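Local coordinates for protein carboxylic ester hydrolase (PDB 7K4O) that hydrolyses carboxylic ester bonds as a serine esterase of the tannase family, probably releasing gallic acid from tannins, at residues A[357-360]-A[365-368]; A[215-220]-A[385-390]; A[476-481]-A[512-517]; A[482-487]-A[493-498]; A[118-123]-A[152-157]. One frame throughout, in Å; residues are numbered along the deposited sequence.

Interaction 1 (A[357-360]-A[365-368]); sequences IALL and GTTL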
# COMPACT_ATOMS: atom_id res chain seq x y z
N ILE A 357 -2.77 11.34 -15.00
CA ILE A 357 -2.85 12.57 -15.84
C ILE A 357 -4.17 12.61 -16.59
O ILE A 357 -4.86 13.66 -16.57
CB ILE A 357 -1.62 12.70 -16.76
CG1 ILE A 357 -0.32 12.73 -15.96
CG2 ILE A 357 -1.78 13.92 -17.68
CD1 ILE A 357 -0.26 13.71 -14.80
N ALA A 358 -4.55 11.52 -17.25
CA ALA A 358 -5.77 11.51 -18.08
C ALA A 358 -7.02 11.71 -17.21
O ALA A 358 -7.96 12.42 -17.62
CB ALA A 358 -5.86 10.25 -18.89
N LEU A 359 -7.11 11.03 -16.05
CA LEU A 359 -8.35 10.96 -15.25
C LEU A 359 -8.49 12.17 -14.32
O LEU A 359 -9.60 12.67 -14.19
CB LEU A 359 -8.34 9.69 -14.40
CG LEU A 359 -9.64 9.40 -13.67
CD1 LEU A 359 -10.76 9.05 -14.62
CD2 LEU A 359 -9.37 8.32 -12.63
N LEU A 360 -7.44 12.54 -13.61
CA LEU A 360 -7.56 13.48 -12.49
C LEU A 360 -6.89 14.83 -12.78
O LEU A 360 -7.11 15.75 -12.03
CB LEU A 360 -7.01 12.82 -11.23
CG LEU A 360 -7.92 11.73 -10.65
CD1 LEU A 360 -7.11 10.88 -9.69
CD2 LEU A 360 -9.11 12.36 -9.96
N GLY A 365 -10.11 10.88 -19.62
CA GLY A 365 -9.77 9.51 -20.05
C GLY A 365 -9.09 8.75 -18.94
O GLY A 365 -8.94 9.29 -17.82
N THR A 366 -8.67 7.54 -19.25
CA THR A 366 -7.94 6.66 -18.30
C THR A 366 -6.59 6.26 -18.89
O THR A 366 -5.83 5.58 -18.23
CB THR A 366 -8.80 5.47 -17.88
OG1 THR A 366 -9.22 4.81 -19.08
CG2 THR A 366 -9.99 5.87 -17.05
N THR A 367 -6.27 6.76 -20.08
CA THR A 367 -5.01 6.44 -20.79
C THR A 367 -4.47 7.72 -21.39
O THR A 367 -5.27 8.50 -21.90
CB THR A 367 -5.25 5.37 -21.87
OG1 THR A 367 -5.73 4.20 -21.21
CG2 THR A 367 -4.02 5.05 -22.69
N LEU A 368 -3.17 7.87 -21.33
CA LEU A 368 -2.45 8.96 -22.01
C LEU A 368 -1.88 8.38 -23.32
O LEU A 368 -1.19 7.32 -23.28
CB LEU A 368 -1.37 9.40 -21.02
CG LEU A 368 -0.93 10.84 -21.09
CD1 LEU A 368 -2.11 11.80 -20.95
CD2 LEU A 368 0.13 11.07 -20.06
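Gly365 O sits above one face of the Ala358–Leu359 peptide, 3.1 Å from Ala358 C and almost straight over that carbon. Gly365 N approaches from the same side of this plane, toward the oxygen end, and gives a weak hydrogen bond to Ala358 O (3.3 Å, N-H...O angle 128°). The Leu359 N-H points along its own peptide edge, so the glycine oxygen above the face is poorly placed to accept it. The setting is a helix terminus: helix 351-361 widens into a pi-type turn, and the chain reverses to run back beside it, with Asn364 also bonded to Ala358 through the backbone. Both parts lie in the long insertion between core strands 205-209 and 410-416, which probably forms the lid of this alpha/beta hydrolase. The Ala358 methyl points at the returning loop and rests 3.5 Å from Thr367 O. On one flank Ile357 CG2, anti to the backbone N, meets Leu368 CD1 at 3.9 Å, the two side chains slanting across each other. On the other, Leu359 and Thr366 lie side by side and point the same way, Leu359 CD1 being 4.1 Å from Thr366 CG2.

Interaction 2 (A[215-220]-A[385-390]); sequences WSFQQT and SGLQEY. With GDE (3,4,5-trihydroxybenzoic acid), chain J.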
# COMPACT_ATOMS: atom_id res chain seq x y z
N TRP A 215 -0.13 11.41 -3.09
CA TRP A 215 -0.78 11.11 -4.37
C TRP A 215 -0.10 11.82 -5.57
O TRP A 215 0.24 11.11 -6.54
CB TRP A 215 -2.26 11.49 -4.30
CG TRP A 215 -3.00 11.01 -5.51
CD1 TRP A 215 -3.26 11.68 -6.67
CD2 TRP A 215 -3.68 9.75 -5.62
NE1 TRP A 215 -3.96 10.87 -7.51
CE2 TRP A 215 -4.26 9.69 -6.91
CE3 TRP A 215 -3.81 8.64 -4.76
CZ2 TRP A 215 -4.93 8.55 -7.35
CZ3 TRP A 215 -4.50 7.54 -5.20
CH2 TRP A 215 -5.05 7.49 -6.48
N SER A 216 0.06 13.14 -5.52
CA SER A 216 0.50 13.88 -6.72
C SER A 216 1.93 13.44 -7.08
O SER A 216 2.29 13.56 -8.27
CB SER A 216 0.36 15.40 -6.52
OG SER A 216 1.26 15.88 -5.53
N PHE A 217 2.75 13.07 -6.11
CA PHE A 217 4.16 12.70 -6.37
C PHE A 217 4.18 11.24 -6.78
O PHE A 217 4.81 10.87 -7.77
CB PHE A 217 5.01 12.97 -5.14
CG PHE A 217 5.31 14.43 -4.87
CD1 PHE A 217 4.31 15.31 -4.47
CD2 PHE A 217 6.57 14.94 -5.11
CE1 PHE A 217 4.57 16.65 -4.31
CE2 PHE A 217 6.84 16.28 -4.89
CZ PHE A 217 5.84 17.13 -4.50
N GLN A 218 3.45 10.38 -6.06
CA GLN A 218 3.49 8.92 -6.29
C GLN A 218 2.93 8.62 -7.68
O GLN A 218 3.48 7.77 -8.39
CB GLN A 218 2.65 8.22 -5.22
CG GLN A 218 2.30 6.77 -5.58
CD GLN A 218 3.48 5.91 -5.96
OE1 GLN A 218 4.60 6.16 -5.52
NE2 GLN A 218 3.18 4.85 -6.70
N GLN A 219 1.78 9.21 -8.09
CA GLN A 219 1.19 8.81 -9.37
C GLN A 219 2.06 9.37 -10.52
O GLN A 219 2.33 8.66 -11.51
CB GLN A 219 -0.25 9.29 -9.54
CG GLN A 219 -1.21 8.89 -8.41
CD GLN A 219 -1.14 7.43 -8.04
OE1 GLN A 219 -0.82 6.58 -8.88
NE2 GLN A 219 -1.58 7.12 -6.81
N THR A 220 2.50 10.61 -10.38
CA THR A 220 3.25 11.25 -11.48
C THR A 220 4.62 10.57 -11.66
O THR A 220 5.07 10.46 -12.83
CB THR A 220 3.41 12.73 -11.24
OG1 THR A 220 2.13 13.33 -11.00
CG2 THR A 220 4.08 13.43 -12.40
N SER A 385 1.33 21.08 -8.72
CA SER A 385 -0.07 21.53 -8.90
C SER A 385 -1.02 20.53 -8.27
O SER A 385 -2.03 20.97 -7.67
CB SER A 385 -0.46 21.79 -10.33
OG SER A 385 -0.33 20.64 -11.12
N GLY A 386 -0.73 19.25 -8.40
CA GLY A 386 -1.60 18.22 -7.80
C GLY A 386 -1.57 18.24 -6.29
O GLY A 386 -2.56 17.85 -5.66
N LEU A 387 -0.46 18.65 -5.70
CA LEU A 387 -0.37 18.75 -4.21
C LEU A 387 -1.44 19.72 -3.73
O LEU A 387 -2.17 19.39 -2.78
CB LEU A 387 1.05 19.19 -3.83
CG LEU A 387 1.27 19.51 -2.37
CD1 LEU A 387 0.96 18.27 -1.51
CD2 LEU A 387 2.71 19.97 -2.13
N GLN A 388 -1.57 20.88 -4.37
CA GLN A 388 -2.60 21.87 -3.95
C GLN A 388 -3.99 21.28 -4.21
O GLN A 388 -4.89 21.41 -3.35
CB GLN A 388 -2.37 23.22 -4.64
CG GLN A 388 -3.38 24.26 -4.22
CD GLN A 388 -3.12 25.66 -4.73
OE1 GLN A 388 -2.24 25.89 -5.61
NE2 GLN A 388 -3.90 26.59 -4.21
N GLU A 389 -4.22 20.74 -5.39
CA GLU A 389 -5.57 20.33 -5.84
C GLU A 389 -6.09 19.17 -4.98
O GLU A 389 -7.30 19.17 -4.64
CB GLU A 389 -5.51 19.96 -7.32
CG GLU A 389 -6.81 19.42 -7.91
CD GLU A 389 -6.82 19.45 -9.45
OE1 GLU A 389 -5.71 19.54 -10.09
OE2 GLU A 389 -7.94 19.32 -10.02
N TYR A 390 -5.22 18.24 -4.60
CA TYR A 390 -5.64 16.97 -3.96
C TYR A 390 -5.22 16.91 -2.49
O TYR A 390 -5.52 15.85 -1.84
CB TYR A 390 -5.20 15.77 -4.82
CG TYR A 390 -5.96 15.69 -6.12
CD1 TYR A 390 -7.33 15.59 -6.12
CD2 TYR A 390 -5.35 15.85 -7.35
CE1 TYR A 390 -8.09 15.64 -7.27
CE2 TYR A 390 -6.10 15.88 -8.51
CZ TYR A 390 -7.47 15.75 -8.49
OH TYR A 390 -8.23 15.83 -9.61
OAA GDE J . -2.94 -0.40 -5.23
OAB GDE J . -1.35 -1.49 -6.33
OAC GDE J . -2.31 4.43 -6.88
OAD GDE J . 1.86 2.25 -7.69
OAE GDE J . 0.37 4.46 -7.74
CAF GDE J . -2.11 2.02 -6.42
CAG GDE J . 0.02 0.90 -6.83
CAH GDE J . -1.91 -0.42 -5.98
CAI GDE J . -1.56 3.23 -6.86
CAJ GDE J . 0.56 2.12 -7.31
CAK GDE J . -1.32 0.88 -6.47
CAL GDE J . -0.21 3.25 -7.29
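Ser216 and Gly386 mark the point where helix 215-221 crosses helix 376-390, close helix packing through small residues beside the pocket of an alpha/beta hydrolase. The axes of segments 215-220 and 385-390 approach to 8.5 Å, with 132° between their directions. Trp215 turns its indole beneath the Gln219 amide, whose NE2 stands 3.2 Å above the ring plane, toward the rim. Ser216 CB lies 3.4 Å from Gly386 C. With chi1 at 67°, its hydroxyl is tucked between the backbone N and the carbonyl carbon and bonds to Met383 O, one turn back on the opposing helix; Leu387 N is near but poorly aligned. Phe217 offers its ring edge to Leu387, Phe217 CE1 lying 4.4 Å from Leu387 CB. The next two residues turn to the bound gallic acid. Gln218 NE2 gives a nearly straight bond to GDE OAE (3.0 Å, 178°) and also serves Ser421 O. Gln219, bent at chi2, uses both ends of its amide: OE1 accepts from OAE of GDE at 2.7 Å, while NE2 donates to OAC, one group reading two adjacent ring hydroxyls. Thr220 closes the turn, its OG1 donating to Ser216 O at 2.7 Å.

Interaction 3 (A[476-481]-A[512-517]); sequences PFPQTN and QQLCAW. With MAN (alpha-D-mannopyranose), chain B; NAG (2-acetamido-2-deoxy-beta-D-glucopyranose), chain C.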
# COMPACT_ATOMS: atom_id res chain seq x y z
N PRO A 476 11.65 -12.85 3.64
CA PRO A 476 10.52 -13.06 4.54
C PRO A 476 9.34 -12.17 4.15
O PRO A 476 9.46 -11.32 3.27
CB PRO A 476 11.08 -12.58 5.87
CG PRO A 476 11.95 -11.42 5.48
CD PRO A 476 12.56 -11.83 4.15
N PHE A 477 8.19 -12.38 4.79
CA PHE A 477 7.01 -11.54 4.53
C PHE A 477 6.18 -11.53 5.79
O PHE A 477 6.04 -12.58 6.42
CB PHE A 477 6.21 -12.07 3.35
CG PHE A 477 5.28 -11.03 2.77
CD1 PHE A 477 5.75 -10.04 1.91
CD2 PHE A 477 3.95 -11.04 3.14
CE1 PHE A 477 4.88 -9.05 1.46
CE2 PHE A 477 3.09 -10.06 2.67
CZ PHE A 477 3.56 -9.07 1.84
N PRO A 478 5.61 -10.37 6.20
CA PRO A 478 4.83 -10.32 7.44
C PRO A 478 3.43 -10.85 7.19
O PRO A 478 2.54 -10.15 6.74
CB PRO A 478 4.90 -8.84 7.83
CG PRO A 478 4.95 -8.12 6.47
CD PRO A 478 5.78 -9.04 5.57
N GLN A 479 3.23 -12.13 7.48
CA GLN A 479 1.97 -12.84 7.21
C GLN A 479 1.06 -12.83 8.45
O GLN A 479 -0.08 -13.25 8.35
CB GLN A 479 2.29 -14.28 6.78
CG GLN A 479 1.06 -15.08 6.34
CD GLN A 479 1.46 -16.48 5.86
OE1 GLN A 479 2.22 -17.18 6.55
NE2 GLN A 479 0.88 -16.93 4.75
N THR A 480 1.51 -12.30 9.56
CA THR A 480 0.80 -12.46 10.85
C THR A 480 0.49 -11.09 11.46
O THR A 480 0.50 -10.93 12.68
CB THR A 480 1.63 -13.39 11.75
OG1 THR A 480 2.95 -12.88 11.93
CG2 THR A 480 1.59 -14.82 11.24
N ASN A 481 0.23 -10.06 10.64
CA ASN A 481 0.08 -8.71 11.20
C ASN A 481 -1.18 -8.58 12.04
O ASN A 481 -1.14 -7.77 12.98
CB ASN A 481 0.13 -7.64 10.12
CG ASN A 481 1.51 -7.49 9.53
OD1 ASN A 481 2.52 -7.88 10.15
ND2 ASN A 481 1.59 -6.84 8.38
N GLN A 512 11.30 -15.30 10.58
CA GLN A 512 12.27 -14.18 10.64
C GLN A 512 11.62 -12.98 11.33
O GLN A 512 10.38 -12.96 11.49
CB GLN A 512 12.72 -13.75 9.25
CG GLN A 512 13.83 -14.65 8.70
CD GLN A 512 14.47 -14.10 7.44
OE1 GLN A 512 14.63 -12.90 7.25
NE2 GLN A 512 14.81 -15.02 6.56
N GLN A 513 12.45 -12.11 11.83
CA GLN A 513 12.03 -10.87 12.48
C GLN A 513 12.42 -9.68 11.60
O GLN A 513 13.52 -9.70 11.02
CB GLN A 513 12.61 -10.80 13.87
CG GLN A 513 12.10 -11.93 14.80
CD GLN A 513 10.59 -11.91 14.94
OE1 GLN A 513 10.03 -10.86 15.20
NE2 GLN A 513 9.95 -13.06 14.79
N LEU A 514 11.60 -8.63 11.62
CA LEU A 514 11.92 -7.36 10.88
C LEU A 514 12.21 -6.24 11.86
O LEU A 514 11.45 -6.01 12.83
CB LEU A 514 10.75 -7.01 9.96
CG LEU A 514 10.21 -8.08 9.04
CD1 LEU A 514 8.99 -7.55 8.27
CD2 LEU A 514 11.26 -8.56 8.05
N CYS A 515 13.35 -5.56 11.67
CA CYS A 515 13.78 -4.40 12.47
C CYS A 515 12.82 -3.21 12.26
O CYS A 515 12.33 -3.02 11.12
CB CYS A 515 15.20 -3.95 12.08
SG CYS A 515 16.43 -5.24 12.43
N ALA A 516 12.55 -2.50 13.33
CA ALA A 516 11.73 -1.27 13.36
C ALA A 516 12.63 -0.10 13.03
O ALA A 516 13.66 0.10 13.69
CB ALA A 516 11.10 -1.06 14.71
N TRP A 517 12.22 0.66 12.03
CA TRP A 517 12.84 1.96 11.69
C TRP A 517 13.02 2.75 12.96
O TRP A 517 12.13 2.80 13.81
CB TRP A 517 11.94 2.72 10.68
CG TRP A 517 12.52 4.02 10.24
CD1 TRP A 517 12.24 5.26 10.73
CD2 TRP A 517 13.60 4.19 9.30
NE1 TRP A 517 13.07 6.19 10.13
CE2 TRP A 517 13.92 5.55 9.28
CE3 TRP A 517 14.37 3.30 8.54
CZ2 TRP A 517 14.96 6.06 8.50
CZ3 TRP A 517 15.37 3.81 7.73
CH2 TRP A 517 15.67 5.16 7.75
C1 MAN B . 1.53 -22.91 8.85
C2 MAN B . 0.46 -21.87 8.41
C3 MAN B . 1.05 -21.09 7.24
C4 MAN B . 2.32 -20.34 7.63
C5 MAN B . 3.31 -21.33 8.28
C6 MAN B . 4.44 -20.69 9.03
O2 MAN B . 0.17 -20.96 9.48
O3 MAN B . -0.03 -20.28 6.79
O4 MAN B . 2.92 -19.78 6.46
O5 MAN B . 2.68 -22.18 9.27
O6 MAN B . 5.44 -21.74 9.50
C1 NAG C . 5.09 -15.55 13.88
C2 NAG C . 3.83 -16.04 14.54
C3 NAG C . 3.97 -17.54 14.81
C4 NAG C . 4.30 -18.27 13.51
C5 NAG C . 5.56 -17.64 12.92
C6 NAG C . 5.97 -18.25 11.58
C7 NAG C . 2.57 -14.53 15.89
C8 NAG C . 2.29 -13.74 17.09
N2 NAG C . 3.63 -15.33 15.75
O3 NAG C . 2.71 -18.03 15.30
O4 NAG C . 4.57 -19.66 13.88
O5 NAG C . 5.30 -16.26 12.70
O6 NAG C . 7.09 -17.59 11.07
O7 NAG C . 1.74 -14.42 15.05
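Gln512 reaches Pro476 because its CG stands anti to the carbonyl carbon (chi1 -82°) and the chain then runs extended (chi2 -170°), carrying the amide out over the proline ring. The two side chains cross at about a right angle, and Gln512 OE1 comes to rest 3.5 Å from Pro476 CG. Leu514 starts from the same kind of first torsion (chi1 -50°) and spreads its branches over two prolines: CD2 lies 3.9 Å from Pro476 CG, CD1 4.3 Å from Pro478 CB. Strands 476-477, weakly bonded, and 511-514 are the outer strands of a three-stranded antiparallel sheet and run in the same direction on the two sides of strand 498-502. Their side chains thus meet across the middle strand, where Pro476 also touches Ala500 and Gln512 touches Val502. Val460 of the main sheet's last strand packs against both Pro478 and Leu514. Beyond the prolines the chain meets sugars of protein-linked glycans. Gln479 OE1 accepts from O4 of the mannose (MAN) at 2.7 Å, while Gln479 NE2 is held by Ser47 O. Thr480 CB lies 3.5 Å from O7 of the NAG residue, and Thr480 OG1 is bonded to Asn499 ND2.

Interaction 4 (A[482-487]-A[493-498]); sequences MAVMID and VVPTTL. With FWN (2-[2-(2-ethoxyethoxy)ethoxy]ethanol), chain S.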
# COMPACT_ATOMS: atom_id res chain seq x y z
N MET A 482 -2.26 -9.27 11.73
CA MET A 482 -3.50 -9.13 12.53
C MET A 482 -3.26 -9.70 13.94
O MET A 482 -3.56 -9.04 14.96
CB MET A 482 -4.67 -9.82 11.86
CG MET A 482 -5.97 -9.58 12.55
SD MET A 482 -6.48 -7.80 12.52
CE MET A 482 -8.13 -8.08 13.17
N ALA A 483 -2.60 -10.86 14.01
CA ALA A 483 -2.29 -11.44 15.34
C ALA A 483 -1.35 -10.50 16.11
O ALA A 483 -1.55 -10.32 17.33
CB ALA A 483 -1.68 -12.84 15.20
N VAL A 484 -0.35 -9.91 15.45
CA VAL A 484 0.62 -9.03 16.14
C VAL A 484 -0.11 -7.78 16.65
O VAL A 484 0.17 -7.31 17.78
CB VAL A 484 1.82 -8.72 15.23
CG1 VAL A 484 2.69 -7.60 15.77
CG2 VAL A 484 2.62 -10.00 15.00
N MET A 485 -0.96 -7.20 15.80
CA MET A 485 -1.72 -5.97 16.17
C MET A 485 -2.67 -6.28 17.32
O MET A 485 -2.73 -5.48 18.26
CB MET A 485 -2.46 -5.41 14.95
CG MET A 485 -3.17 -4.14 15.26
SD MET A 485 -2.19 -2.79 15.91
CE MET A 485 -1.59 -2.09 14.36
N ILE A 486 -3.39 -7.38 17.26
CA ILE A 486 -4.26 -7.78 18.40
C ILE A 486 -3.42 -7.88 19.66
O ILE A 486 -3.87 -7.40 20.73
CB ILE A 486 -4.99 -9.08 18.08
CG1 ILE A 486 -6.09 -8.85 17.05
CG2 ILE A 486 -5.55 -9.68 19.37
CD1 ILE A 486 -6.56 -10.10 16.41
N ASP A 487 -2.29 -8.56 19.58
CA ASP A 487 -1.44 -8.72 20.78
C ASP A 487 -1.00 -7.36 21.34
O ASP A 487 -0.94 -7.16 22.57
CB ASP A 487 -0.26 -9.58 20.42
CG ASP A 487 0.07 -10.66 21.44
OD1 ASP A 487 -0.73 -10.87 22.37
OD2 ASP A 487 1.15 -11.24 21.27
N VAL A 493 1.38 -6.44 24.16
CA VAL A 493 2.65 -7.00 23.62
C VAL A 493 3.22 -6.06 22.55
O VAL A 493 2.70 -6.02 21.40
CB VAL A 493 2.45 -8.41 23.08
CG1 VAL A 493 3.72 -8.97 22.49
CG2 VAL A 493 1.88 -9.33 24.16
N VAL A 494 4.29 -5.35 22.86
CA VAL A 494 4.89 -4.37 21.92
C VAL A 494 5.70 -5.10 20.87
O VAL A 494 6.56 -5.95 21.18
CB VAL A 494 5.77 -3.35 22.65
CG1 VAL A 494 6.48 -2.45 21.65
CG2 VAL A 494 4.92 -2.58 23.64
N PRO A 495 5.45 -4.83 19.57
CA PRO A 495 6.19 -5.50 18.49
C PRO A 495 7.58 -4.93 18.24
O PRO A 495 7.81 -4.26 17.20
CB PRO A 495 5.30 -5.30 17.27
CG PRO A 495 4.59 -4.03 17.53
CD PRO A 495 4.39 -3.95 19.03
N THR A 496 8.50 -5.20 19.15
CA THR A 496 9.88 -4.70 19.00
C THR A 496 10.40 -4.96 17.59
O THR A 496 10.88 -4.01 16.91
CB THR A 496 10.75 -5.35 20.08
OG1 THR A 496 10.10 -5.12 21.33
CG2 THR A 496 12.13 -4.76 20.12
N THR A 497 10.37 -6.20 17.15
CA THR A 497 10.55 -6.57 15.74
C THR A 497 9.19 -7.02 15.22
O THR A 497 8.33 -7.46 16.02
CB THR A 497 11.62 -7.66 15.55
OG1 THR A 497 11.23 -8.78 16.36
CG2 THR A 497 12.98 -7.12 15.91
N LEU A 498 8.96 -6.96 13.91
CA LEU A 498 7.71 -7.46 13.33
C LEU A 498 7.89 -8.91 12.88
O LEU A 498 8.87 -9.22 12.18
CB LEU A 498 7.27 -6.58 12.16
CG LEU A 498 5.93 -6.96 11.53
CD1 LEU A 498 4.83 -6.85 12.57
CD2 LEU A 498 5.63 -6.03 10.34
O4 FWN S . -5.91 -14.17 19.01
C5 FWN S . -4.79 -13.69 18.33
C6 FWN S . -3.85 -12.87 19.13
O7 FWN S . -2.50 -13.02 19.01
C8 FWN S . -1.87 -13.97 19.78
C9 FWN S . -0.59 -14.51 19.27
O10 FWN S . -0.63 -15.68 18.52
C11 FWN S . 0.41 -16.58 18.61
C12 FWN S . 0.39 -17.73 17.69
O13 FWN S . -0.76 -18.50 17.72
C14 FWN S . -0.95 -19.44 16.72
C1 FWN S . -2.27 -20.13 16.57
O HOH W 1 2.50 -7.56 19.24
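Val484 points its CG1 branch from the helix into the angle between Pro495 and Leu498, slanting across both. That methyl, anti to the backbone N (chi1 168°), lies 3.8 Å from Pro495 CB and 3.9 Å from Leu498 CD1. A turn later Asp487 and Val493 are set differently: the carboxylate presents its flat face to the valine, and Val493 CG2 stands above it, 3.5 Å from Asp487 OD1 and as near to OD2. Asp487 OD1 finds its polar partner in Asn491 ND2. Such an arrangement belongs to a helix followed by a returning loop: helix 481-491 ends, and the chain folds back toward strand 498-502 through an inverse gamma turn centred on Pro495. The reversal is fastened by Val493 N, which donates to Asp487 O at 2.9 Å (165°), arriving 43° above the carbonyl plane. One water then spans the wider gap, donating to Val484 O (2.8 Å) and to Val493 O (2.7 Å). Elsewhere on the helix, Ile486 CG2 meets C6 of the bound glycol ether FWN at 3.6 Å. The contact is thus divided: Val484, Pro495 and Leu498 meet as aliphatic side chains, whereas two carbonyls, unable to bond each other, share a water donor.

Interaction 5 (A[118-123]-A[152-157]); sequences GMTDGG and YKAHRE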
# COMPACT_ATOMS: atom_id res chain seq x y z
N GLY A 118 -15.48 -6.08 7.09
CA GLY A 118 -16.26 -5.33 6.10
C GLY A 118 -15.48 -4.75 4.95
O GLY A 118 -14.28 -4.45 5.04
N MET A 119 -16.22 -4.56 3.85
CA MET A 119 -15.72 -3.80 2.70
C MET A 119 -16.87 -3.01 2.08
O MET A 119 -18.05 -3.29 2.32
CB MET A 119 -15.10 -4.74 1.66
CG MET A 119 -16.12 -5.62 0.97
SD MET A 119 -15.14 -6.79 -0.09
CE MET A 119 -16.49 -7.59 -0.91
N THR A 120 -16.50 -2.04 1.26
CA THR A 120 -17.47 -1.17 0.57
C THR A 120 -17.25 -1.23 -0.94
O THR A 120 -16.14 -1.49 -1.42
CB THR A 120 -17.33 0.27 1.07
OG1 THR A 120 -18.27 1.12 0.41
CG2 THR A 120 -15.95 0.84 0.94
N ASP A 121 -18.30 -0.90 -1.66
CA ASP A 121 -18.17 -0.65 -3.11
C ASP A 121 -17.97 0.84 -3.39
O ASP A 121 -17.86 1.19 -4.55
CB ASP A 121 -19.32 -1.20 -3.93
CG ASP A 121 -20.52 -0.31 -4.11
OD1 ASP A 121 -20.74 0.62 -3.29
OD2 ASP A 121 -21.29 -0.59 -5.09
N GLY A 122 -17.99 1.70 -2.37
CA GLY A 122 -17.66 3.12 -2.58
C GLY A 122 -18.74 3.92 -3.26
O GLY A 122 -18.51 5.15 -3.48
N GLY A 123 -19.88 3.32 -3.57
CA GLY A 123 -20.92 3.95 -4.40
C GLY A 123 -20.65 3.80 -5.89
O GLY A 123 -21.35 4.48 -6.67
N TYR A 152 -11.80 9.34 1.23
CA TYR A 152 -11.92 9.05 2.68
C TYR A 152 -13.35 8.82 3.13
O TYR A 152 -13.52 8.27 4.24
CB TYR A 152 -11.28 10.16 3.51
CG TYR A 152 -11.99 11.49 3.49
CD1 TYR A 152 -13.04 11.76 4.34
CD2 TYR A 152 -11.59 12.51 2.60
CE1 TYR A 152 -13.68 13.00 4.33
CE2 TYR A 152 -12.20 13.76 2.60
CZ TYR A 152 -13.24 14.00 3.47
OH TYR A 152 -13.88 15.23 3.46
N LYS A 153 -14.36 9.23 2.40
CA LYS A 153 -15.70 9.25 3.02
C LYS A 153 -16.26 7.83 3.09
O LYS A 153 -17.01 7.51 4.06
CB LYS A 153 -16.64 10.20 2.27
CG LYS A 153 -17.97 10.43 2.93
CD LYS A 153 -18.70 11.70 2.40
CE LYS A 153 -19.11 11.56 0.94
NZ LYS A 153 -20.00 12.67 0.52
N ALA A 154 -16.05 7.00 2.08
CA ALA A 154 -16.63 5.63 2.04
C ALA A 154 -16.12 4.80 3.24
O ALA A 154 -16.91 4.06 3.87
CB ALA A 154 -16.27 4.92 0.74
N HIS A 155 -14.85 4.93 3.57
CA HIS A 155 -14.31 4.14 4.71
C HIS A 155 -14.83 4.64 6.05
O HIS A 155 -15.10 3.82 6.96
CB HIS A 155 -12.80 4.11 4.68
CG HIS A 155 -12.27 2.99 3.87
ND1 HIS A 155 -12.44 1.65 4.28
CD2 HIS A 155 -11.67 2.98 2.67
CE1 HIS A 155 -11.93 0.89 3.33
NE2 HIS A 155 -11.42 1.66 2.35
N ARG A 156 -15.03 5.93 6.19
CA ARG A 156 -15.66 6.49 7.40
C ARG A 156 -17.05 5.89 7.59
O ARG A 156 -17.40 5.46 8.73
CB ARG A 156 -15.69 8.01 7.28
CG ARG A 156 -16.35 8.73 8.43
CD ARG A 156 -15.76 8.34 9.72
NE ARG A 156 -16.26 9.27 10.75
CZ ARG A 156 -16.02 9.09 12.05
NH1 ARG A 156 -15.25 8.11 12.48
NH2 ARG A 156 -16.50 9.95 12.92
N GLU A 157 -17.86 5.88 6.52
CA GLU A 157 -19.24 5.36 6.57
C GLU A 157 -19.23 3.85 6.88
O GLU A 157 -20.06 3.40 7.69
CB GLU A 157 -19.94 5.68 5.26
CG GLU A 157 -20.24 7.17 5.09
CD GLU A 157 -20.64 7.65 3.69
OE1 GLU A 157 -20.76 6.80 2.77
OE2 GLU A 157 -20.85 8.88 3.56
O HOH W 2 -18.92 2.90 2.37
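A single water makes the polar link between Thr120 and Ala154, for no direct hydrogen bond joins the two segments. It sits 2.7 Å from Thr120 OG1 and donates to Ala154 O at 2.8 Å, reaching a carbonyl on the helix flank. Around it the contact is small and apolar. The Ala154 methyl points at the strand end and touches Thr120 CG2 at 4.1 Å and Gly122 CA at 4.0 Å, so a bare glycine backbone forms part of the surface it rests on. The threonine torsion sorts the two branches: with OG1 anti to the backbone N (chi1 180°), the methyl takes the place between N and the carbonyl carbon and faces the alanine. The hydroxyl serves twice, meeting the water and accepting from Gly122 N at 2.9 Å, which makes an ST turn. An Asx turn follows at once, Gly123 N donating to Asp121 OD1 at 2.8 Å from above the carboxylate plane. Asp121 OD1 also takes Leu75 N, and OD2 takes Gly126 N. An ST turn and an Asx turn in succession thus end strand 115-120, with positive phi at both glycines. In the alpha/beta hydrolase sheet this strand lies between 74-81 and 89-93. Helix 144-169 packs beside its end and, through His155 and Glu191, is bonded to helix 187-196.

In the fold
From the N terminus, interaction 5 closes first, setting helix 144-169 against the end of strand 115-120 in the main sheet. Interaction 2 then closes a loop of some 165 residues, bringing helix 376-390 back to helix 215-221 beside the gallic acid pocket. Interaction 1 is nested inside that loop, and the two touch where Tyr390 OH probably bonds to Leu360 O. Near the C terminus interaction 3 encloses interaction 4 in the same way, joined by Leu514 N to Leu498 O, tying the loop after helix 481-491 into the small three-stranded sheet. None of the loops cross. Interactions 1 and 2 lie on the opposite side of the chain's centre from interactions 3 and 4.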